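Local coordinates for small ribosomal subunit protein uS8 (Aquifex aeolicus, PDB 3RF2) that probably binds the central domain of 16S rRNA directly and helps coordinate assembly of the platform of the small ribosomal subunit, at residues E58-Y61 with K62-K65. Sequence-based numbering, arbitrary orientation.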
loop_
_atom_site.group_PDB
_atom_site.type_symbol
_atom_site.label_atom_id
_atom_site.label_comp_id
_atom_site.label_asym_id
_atom_site.label_seq_id
_atom_site.Cartn_x
_atom_site.Cartn_y
_atom_site.Cartn_z
ATOM N N GLU A 58 -15.814 14.189 1.998
ATOM C CA GLU A 58 -16.289 15.391 2.694
ATOM C C GLU A 58 -15.972 15.334 4.182
ATOM O O GLU A 58 -15.292 16.212 4.728
ATOM C CB GLU A 58 -17.809 15.527 2.558
ATOM C CG GLU A 58 -18.352 15.423 1.149
ATOM C CD GLU A 58 -18.017 16.625 0.311
ATOM O OE1 GLU A 58 -17.547 17.631 0.881
ATOM O OE2 GLU A 58 -18.220 16.561 -0.916
ATOM N N GLU A 59 -16.511 14.309 4.835
ATOM C CA GLU A 59 -16.253 14.074 6.245
ATOM C C GLU A 59 -14.797 14.372 6.572
ATOM O O GLU A 59 -14.505 15.230 7.420
ATOM C CB GLU A 59 -16.597 12.629 6.605
ATOM C CG GLU A 59 -18.060 12.259 6.400
ATOM C CD GLU A 59 -18.395 10.856 6.905
ATOM O OE1 GLU A 59 -17.525 10.214 7.548
ATOM O OE2 GLU A 59 -19.535 10.399 6.656
ATOM N N GLU A 60 -13.898 13.680 5.865
ATOM C CA GLU A 60 -12.462 13.728 6.129
ATOM C C GLU A 60 -11.875 15.122 6.048
ATOM O O GLU A 60 -11.167 15.580 6.941
ATOM C CB GLU A 60 -11.728 12.837 5.131
ATOM C CG GLU A 60 -10.319 12.505 5.539
ATOM C CD GLU A 60 -10.290 11.467 6.631
ATOM O OE1 GLU A 60 -11.287 10.721 6.755
ATOM O OE2 GLU A 60 -9.283 11.403 7.367
ATOM N N TYR A 61 -12.149 15.787 4.942
ATOM C CA TYR A 61 -11.654 17.143 4.730
ATOM C C TYR A 61 -12.065 18.071 5.898
ATOM O O TYR A 61 -11.246 18.809 6.444
ATOM C CB TYR A 61 -12.172 17.669 3.394
ATOM C CG TYR A 61 -11.489 18.919 2.930
ATOM C CD1 TYR A 61 -10.406 18.860 2.053
ATOM C CD2 TYR A 61 -11.920 20.164 3.362
ATOM C CE1 TYR A 61 -9.773 20.016 1.626
ATOM C CE2 TYR A 61 -11.294 21.327 2.939
ATOM C CZ TYR A 61 -10.227 21.248 2.073
ATOM O OH TYR A 61 -9.612 22.406 1.655
ATOM N N LYS A 62 -13.328 18.015 6.298
ATOM C CA LYS A 62 -13.791 18.822 7.429
ATOM C C LYS A 62 -12.957 18.576 8.682
ATOM O O LYS A 62 -12.450 19.521 9.297
ATOM C CB LYS A 62 -15.257 18.532 7.718
ATOM C CG LYS A 62 -16.160 18.773 6.525
ATOM C CD LYS A 62 -17.623 18.785 6.926
ATOM C CE LYS A 62 -18.080 17.424 7.409
ATOM N NZ LYS A 62 -19.537 17.452 7.691
ATOM N N LYS A 63 -12.810 17.298 9.041
ATOM C CA LYS A 63 -12.067 16.902 10.226
ATOM C C LYS A 63 -10.663 17.483 10.256
ATOM O O LYS A 63 -10.346 18.289 11.132
ATOM C CB LYS A 63 -12.018 15.380 10.335
ATOM C CG LYS A 63 -13.383 14.737 10.492
ATOM C CD LYS A 63 -13.445 13.338 9.894
ATOM C CE LYS A 63 -12.668 12.323 10.709
ATOM N NZ LYS A 63 -12.957 10.949 10.223
ATOM N N MET A 64 -9.821 17.073 9.306
ATOM C CA MET A 64 -8.448 17.575 9.237
ATOM C C MET A 64 -8.444 19.091 9.165
ATOM O O MET A 64 -7.565 19.750 9.721
ATOM C CB MET A 64 -7.700 16.993 8.034
ATOM C CG MET A 64 -7.513 15.503 8.129
ATOM S SD MET A 64 -6.712 15.066 9.677
ATOM C CE MET A 64 -7.400 13.434 9.946
ATOM N N LYS A 65 -9.428 19.635 8.465
ATOM C CA LYS A 65 -9.605 21.089 8.416
ATOM C C LYS A 65 -9.747 21.624 9.836
ATOM O O LYS A 65 -8.997 22.504 10.261
ATOM C CB LYS A 65 -10.828 21.475 7.578
ATOM C CG LYS A 65 -10.830 22.933 7.123
ATOM C CD LYS A 65 -12.105 23.287 6.362
ATOM C CE LYS A 65 -12.339 24.792 6.356
ATOM N NZ LYS A 65 -13.566 25.177 5.610
HETATM O O HOH W 1 -11.622 8.611 8.225
#
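Glu60 and Met64 lie side by side, one alpha-helical turn apart, on the packed face of helix 54-69, most of which belongs to an insertion not found in other S8 sequences. Four consecutive i to i+4 backbone bonds define the helix here, from Lys62 N to Glu58 O (177° at the hydrogen) to Lys65 N to Tyr61 O, the last shorter, 2.8 Å, and more bent at 148°.

On the buried side, Glu60 OE2 approaches Met64 CE to 3.8 Å. The glutamate has CG anti to its own nitrogen (chi1 -164°) and bends at chi2, which turns OE2 forward along the helix, toward Met64; there it forms a salt bridge with Lys95, so a buried charge is met by an opposite one. Met64 leans on Phe24 and Tyr26 of strand 24-28 and on Leu83 of helix 77-85, and Tyr61 touches Leu80 while its OH hydrogen-bonds Glu84. The helix thus packs against both a sheet strand and its neighbour within the insertion.

Toward solvent the contacts are looser. Lys63 crosses to Glu60 OE1 only as a long salt bridge, NZ at 3.9 Å, bridged by a water that donates to OE1 at 2.6 Å but accepts just weakly from NZ. Glu59 OE1 and Lys63 NZ stay 5.3 Å apart, at most a distant attraction. Exposed Lys62 runs its aliphatic chain back over the preceding turn, with CG 3.2 Å from Glu58 O. Extended beyond CG, Lys65 passes the Tyr61 ring obliquely, its CD 4.0 Å from CE2.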